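Local coordinates for protein alpha-L-arabinosidase (Xanthomonas axonopodis pv. citri, PDB 6D25) that probably removes alpha-L-arabinofuranosyl side groups from arabinoxylans, as a family GH51 glycoside hydrolase that copes with internal di-substitutions, at residues Pro191-Trp204 against Ser231-Asp243. Numbering follows the deposited sequence.
Sequences PWQVPYFGVGNELW and SQKILKIAPGPSD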
loop_
_atom_site.group_PDB
_atom_site.type_symbol
_atom_site.label_atom_id
_atom_site.label_comp_id
_atom_site.label_asym_id
_atom_site.label_seq_id
_atom_site.Cartn_x
_atom_site.Cartn_y
_atom_site.Cartn_z
ATOM N N PRO A 191 2.399 -13.503 -27.935
ATOM C CA PRO A 191 1.996 -12.343 -27.152
ATOM C C PRO A 191 0.980 -11.464 -27.909
ATOM O O PRO A 191 0.959 -11.466 -29.137
ATOM C CB PRO A 191 3.271 -11.499 -26.987
ATOM C CG PRO A 191 4.394 -12.424 -27.273
ATOM C CD PRO A 191 3.841 -13.497 -28.201
ATOM N N TRP A 192 0.171 -10.733 -27.175
ATOM C CA TRP A 192 -0.571 -9.623 -27.727
ATOM C C TRP A 192 0.271 -8.345 -27.589
ATOM O O TRP A 192 1.204 -8.266 -26.798
ATOM C CB TRP A 192 -1.881 -9.393 -26.977
ATOM C CG TRP A 192 -2.933 -10.455 -27.064
ATOM C CD1 TRP A 192 -3.794 -10.685 -28.095
ATOM C CD2 TRP A 192 -3.310 -11.352 -26.009
ATOM N NE1 TRP A 192 -4.657 -11.685 -27.758
ATOM C CE2 TRP A 192 -4.406 -12.100 -26.473
ATOM C CE3 TRP A 192 -2.859 -11.564 -24.709
ATOM C CZ2 TRP A 192 -5.039 -13.067 -25.692
ATOM C CZ3 TRP A 192 -3.467 -12.533 -23.942
ATOM C CH2 TRP A 192 -4.555 -13.268 -24.424
ATOM N N GLN A 193 -0.113 -7.328 -28.332
ATOM C CA GLN A 193 0.419 -5.993 -28.168
ATOM C C GLN A 193 -0.425 -5.246 -27.135
ATOM O O GLN A 193 -1.661 -5.222 -27.230
ATOM C CB GLN A 193 0.388 -5.238 -29.508
ATOM C CG GLN A 193 1.150 -5.938 -30.627
ATOM C CD GLN A 193 2.635 -6.034 -30.358
ATOM O OE1 GLN A 193 3.291 -5.017 -30.132
ATOM N NE2 GLN A 193 3.156 -7.245 -30.368
ATOM N N VAL A 194 0.266 -4.651 -26.164
ATOM C CA VAL A 194 -0.338 -3.810 -25.141
ATOM C C VAL A 194 0.342 -2.435 -25.173
ATOM O O VAL A 194 1.245 -2.146 -24.376
ATOM C CB VAL A 194 -0.267 -4.455 -23.743
ATOM C CG1 VAL A 194 -0.956 -3.570 -22.713
ATOM C CG2 VAL A 194 -0.895 -5.852 -23.735
ATOM N N PRO A 195 -0.116 -1.577 -26.076
ATOM C CA PRO A 195 0.627 -0.348 -26.288
ATOM C C PRO A 195 0.395 0.729 -25.218
ATOM O O PRO A 195 1.285 1.574 -25.038
ATOM C CB PRO A 195 0.189 0.171 -27.656
ATOM C CG PRO A 195 -1.185 -0.452 -27.827
ATOM C CD PRO A 195 -1.026 -1.838 -27.198
ATOM N N TYR A 196 -0.741 0.695 -24.520
ATOM C CA TYR A 196 -1.079 1.664 -23.496
ATOM C C TYR A 196 -1.556 0.927 -22.251
ATOM O O TYR A 196 -2.354 0.002 -22.342
ATOM C CB TYR A 196 -2.165 2.636 -23.967
ATOM C CG TYR A 196 -1.984 3.138 -25.381
ATOM C CD1 TYR A 196 -1.026 4.088 -25.697
ATOM C CD2 TYR A 196 -2.759 2.653 -26.400
ATOM C CE1 TYR A 196 -0.835 4.533 -27.001
ATOM C CE2 TYR A 196 -2.610 3.105 -27.700
ATOM C CZ TYR A 196 -1.636 4.041 -28.017
ATOM O OH TYR A 196 -1.465 4.414 -29.326
ATOM N N PHE A 197 -1.086 1.375 -21.107
ATOM C CA PHE A 197 -1.420 0.743 -19.833
ATOM C C PHE A 197 -1.673 1.851 -18.800
ATOM O O PHE A 197 -0.761 2.650 -18.502
ATOM C CB PHE A 197 -0.284 -0.170 -19.360
ATOM C CG PHE A 197 -0.698 -1.146 -18.296
ATOM C CD1 PHE A 197 -0.869 -0.741 -16.997
ATOM C CD2 PHE A 197 -0.960 -2.465 -18.622
ATOM C CE1 PHE A 197 -1.261 -1.641 -16.011
ATOM C CE2 PHE A 197 -1.387 -3.373 -17.662
ATOM C CZ PHE A 197 -1.561 -2.949 -16.368
ATOM N N GLY A 198 -2.910 1.929 -18.333
ATOM C CA GLY A 198 -3.324 2.906 -17.302
ATOM C C GLY A 198 -2.969 2.425 -15.905
ATOM O O GLY A 198 -3.345 1.319 -15.489
ATOM N N VAL A 199 -2.240 3.234 -15.183
ATOM C CA VAL A 199 -1.778 2.875 -13.840
ATOM C C VAL A 199 -2.674 3.553 -12.812
ATOM O O VAL A 199 -2.264 4.506 -12.129
ATOM C CB VAL A 199 -0.289 3.178 -13.653
ATOM C CG1 VAL A 199 0.222 2.626 -12.346
ATOM C CG2 VAL A 199 0.537 2.609 -14.789
ATOM N N GLY A 200 -3.889 3.016 -12.714
ATOM C CA GLY A 200 -4.935 3.538 -11.808
ATOM C C GLY A 200 -5.905 4.430 -12.527
ATOM O O GLY A 200 -5.545 5.083 -13.498
ATOM N N ASN A 201 -7.149 4.428 -12.067
ATOM C CA ASN A 201 -8.273 5.159 -12.703
ATOM C C ASN A 201 -9.004 5.973 -11.608
ATOM O O ASN A 201 -9.318 5.495 -10.571
ATOM C CB ASN A 201 -9.195 4.172 -13.412
ATOM C CG ASN A 201 -8.447 3.158 -14.272
ATOM O OD1 ASN A 201 -8.116 3.463 -15.446
ATOM N ND2 ASN A 201 -8.001 2.027 -13.667
ATOM N N GLU A 202 -9.183 7.249 -11.777
ATOM C CA GLU A 202 -10.020 8.045 -10.841
ATOM C C GLU A 202 -9.533 7.817 -9.383
ATOM O O GLU A 202 -10.322 7.558 -8.469
ATOM C CB GLU A 202 -11.523 7.733 -11.032
ATOM C CG GLU A 202 -12.138 8.155 -12.399
ATOM C CD GLU A 202 -13.623 8.614 -12.435
ATOM O OE1 GLU A 202 -14.339 8.452 -11.396
ATOM O OE2 GLU A 202 -14.097 9.187 -13.526
ATOM N N LEU A 203 -8.232 7.973 -9.126
ATOM C CA LEU A 203 -7.685 7.674 -7.787
ATOM C C LEU A 203 -8.186 8.692 -6.756
ATOM O O LEU A 203 -8.160 8.387 -5.571
ATOM C CB LEU A 203 -6.152 7.649 -7.853
ATOM C CG LEU A 203 -5.542 6.502 -8.673
ATOM C CD1 LEU A 203 -4.060 6.378 -8.441
ATOM C CD2 LEU A 203 -6.186 5.178 -8.370
ATOM N N TRP A 204 -8.620 9.872 -7.194
ATOM C CA TRP A 204 -9.204 10.898 -6.313
ATOM C C TRP A 204 -10.601 10.468 -5.848
ATOM O O TRP A 204 -11.122 11.080 -4.936
ATOM C CB TRP A 204 -9.267 12.297 -6.960
ATOM C CG TRP A 204 -9.453 12.256 -8.436
ATOM C CD1 TRP A 204 -8.477 12.364 -9.384
ATOM C CD2 TRP A 204 -10.681 12.004 -9.143
ATOM N NE1 TRP A 204 -9.012 12.156 -10.625
ATOM C CE2 TRP A 204 -10.362 11.941 -10.504
ATOM C CE3 TRP A 204 -12.018 11.864 -8.751
ATOM C CZ2 TRP A 204 -11.330 11.723 -11.481
ATOM C CZ3 TRP A 204 -12.973 11.606 -9.704
ATOM C CH2 TRP A 204 -12.629 11.543 -11.050
ATOM N N SER A 231 10.561 -6.922 -26.723
ATOM C CA SER A 231 9.817 -7.102 -27.964
ATOM C C SER A 231 8.769 -6.016 -28.221
ATOM O O SER A 231 8.257 -5.946 -29.305
ATOM C CB SER A 231 9.170 -8.493 -27.962
ATOM O OG SER A 231 8.666 -8.821 -26.685
ATOM N N GLN A 232 8.394 -5.194 -27.248
ATOM C CA GLN A 232 7.393 -4.145 -27.461
ATOM C C GLN A 232 7.467 -3.134 -26.308
ATOM O O GLN A 232 7.891 -3.468 -25.198
ATOM C CB GLN A 232 5.965 -4.700 -27.545
ATOM C CG GLN A 232 5.466 -5.379 -26.278
ATOM C CD GLN A 232 4.025 -5.811 -26.389
ATOM O OE1 GLN A 232 3.114 -4.952 -26.296
ATOM N NE2 GLN A 232 3.820 -7.125 -26.610
ATOM N N LYS A 233 7.012 -1.944 -26.592
ATOM C CA LYS A 233 6.986 -0.855 -25.594
ATOM C C LYS A 233 5.558 -0.666 -25.062
ATOM O O LYS A 233 4.615 -0.441 -25.835
ATOM C CB LYS A 233 7.518 0.406 -26.273
ATOM C CG LYS A 233 7.375 1.669 -25.454
ATOM C CD LYS A 233 8.291 1.757 -24.269
ATOM C CE LYS A 233 8.599 3.217 -23.935
ATOM N NZ LYS A 233 9.067 3.336 -22.547
ATOM N N ILE A 234 5.414 -0.766 -23.749
ATOM C CA ILE A 234 4.150 -0.492 -23.032
ATOM C C ILE A 234 4.212 0.943 -22.481
ATOM O O ILE A 234 4.973 1.217 -21.560
ATOM C CB ILE A 234 3.924 -1.506 -21.909
ATOM C CG1 ILE A 234 3.991 -2.945 -22.440
ATOM C CG2 ILE A 234 2.590 -1.245 -21.211
ATOM C CD1 ILE A 234 3.895 -4.021 -21.369
ATOM N N LEU A 235 3.398 1.839 -23.027
ATOM C CA LEU A 235 3.359 3.219 -22.545
ATOM C C LEU A 235 2.500 3.289 -21.293
ATOM O O LEU A 235 1.454 2.642 -21.225
ATOM C CB LEU A 235 2.802 4.119 -23.667
ATOM C CG LEU A 235 3.650 4.187 -24.939
ATOM C CD1 LEU A 235 2.890 4.935 -26.005
ATOM C CD2 LEU A 235 5.002 4.830 -24.703
ATOM N N LYS A 236 2.904 4.113 -20.344
ATOM C CA LYS A 236 2.211 4.178 -19.053
ATOM C C LYS A 236 1.474 5.505 -18.907
ATOM O O LYS A 236 2.082 6.568 -19.057
ATOM C CB LYS A 236 3.226 4.027 -17.922
ATOM C CG LYS A 236 3.919 2.660 -17.891
ATOM C CD LYS A 236 5.233 2.722 -17.168
ATOM C CE LYS A 236 5.853 1.364 -16.996
ATOM N NZ LYS A 236 7.123 1.467 -16.237
ATOM N N ILE A 237 0.203 5.418 -18.615
ATOM C CA ILE A 237 -0.645 6.577 -18.413
ATOM C C ILE A 237 -0.902 6.757 -16.912
ATOM O O ILE A 237 -1.472 5.874 -16.266
ATOM C CB ILE A 237 -1.983 6.430 -19.153
ATOM C CG1 ILE A 237 -1.821 5.953 -20.603
ATOM C CG2 ILE A 237 -2.791 7.750 -19.026
ATOM C CD1 ILE A 237 -0.919 6.755 -21.392
ATOM N N ALA A 238 -0.476 7.888 -16.375
ATOM C CA ALA A 238 -0.687 8.240 -14.982
ATOM C C ALA A 238 -2.092 8.802 -14.746
ATOM O O ALA A 238 -2.655 9.486 -15.591
ATOM C CB ALA A 238 0.367 9.227 -14.555
ATOM N N PRO A 239 -2.621 8.563 -13.553
ATOM C CA PRO A 239 -3.952 9.005 -13.111
ATOM C C PRO A 239 -3.934 10.526 -12.863
ATOM O O PRO A 239 -3.169 11.027 -12.064
ATOM C CB PRO A 239 -4.174 8.165 -11.845
ATOM C CG PRO A 239 -2.822 8.000 -11.283
ATOM C CD PRO A 239 -1.961 7.785 -12.500
ATOM N N GLY A 240 -4.692 11.245 -13.666
ATOM C CA GLY A 240 -4.677 12.702 -13.659
ATOM C C GLY A 240 -5.971 13.289 -13.102
ATOM O O GLY A 240 -6.734 12.619 -12.415
ATOM N N PRO A 241 -6.201 14.597 -13.345
ATOM C CA PRO A 241 -7.241 15.358 -12.715
ATOM C C PRO A 241 -8.656 15.073 -13.256
ATOM O O PRO A 241 -8.847 14.656 -14.411
ATOM C CB PRO A 241 -6.890 16.790 -13.066
ATOM C CG PRO A 241 -6.239 16.671 -14.412
ATOM C CD PRO A 241 -5.423 15.393 -14.281
ATOM N N SER A 242 -9.621 15.331 -12.401
ATOM C CA SER A 242 -10.989 15.550 -12.791
ATOM C C SER A 242 -11.238 17.051 -12.979
ATOM O O SER A 242 -10.834 17.825 -12.122
ATOM C CB SER A 242 -11.938 15.078 -11.722
ATOM O OG SER A 242 -13.280 15.197 -12.182
ATOM N N ASP A 243 -11.914 17.454 -14.059
ATOM C CA ASP A 243 -12.417 18.813 -14.190
ATOM C C ASP A 243 -11.256 19.796 -14.006
ATOM O O ASP A 243 -10.224 19.631 -14.633
ATOM C CB ASP A 243 -13.576 19.109 -13.230
ATOM C CG ASP A 243 -14.770 18.185 -13.358
ATOM O OD1 ASP A 243 -14.898 17.544 -14.416
ATOM O OD2 ASP A 243 -15.595 18.115 -12.387
HETATM O O HOH W 1 6.032 -7.567 -30.233
HETATM O O HOH W 2 3.240 1.641 -27.165
HETATM O O HOH W 3 -4.414 6.115 -15.877
HETATM O O HOH W 4 -6.859 9.809 -11.076
#
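Ser242 CB sits over one face of the Trp204 indole, 3.7 Å from the centroid of the six-membered ring and 21° off its normal, which defines a CH-pi contact; Glu202 CA lies above the opposite face, toward its rim. At the indole edge, Trp204 NE1 donates to Gly240 O at 2.9 Å, the acceptor lying in the ring plane, so contacts at edge and faces probably restrict the ring's rotation. Pro195 CB lies over the centre of one Tyr196 face, and Leu235 CD1 approaches that ring obliquely. At the other end, the amides of Gln193 and Gln232 stack with planes 9° apart. Gln232 runs extended beyond CG, and its amide grips backbone at both corners: NE2 reaches Trp192 O at 2.9 Å, while OE1 takes the N-H of Val194 on an in-plane lone pair, nearly straight at 173°. Between these ends, strands 196-199 and 235-238 pair in parallel; Phe197 bonds both ways, its N to Leu235 O at 2.8 Å and its O from Ile237 N at 2.9 Å. Beyond the strand, Leu203 CD1 presses tightly on Pro239 CG at 3.5 Å. Water bridges Gly200 O and Ile237 O, and another joins Pro195 O to Lys233 O. With helix 212-224 as the crossover, the pair forms a right-handed beta-alpha-beta unit of the (beta/alpha)8 barrel expected for GH51; strand 149-154 flanks 196-199, strand 262-269 flanks 235-238, and helix 136-146 packs against Trp192 and Val194.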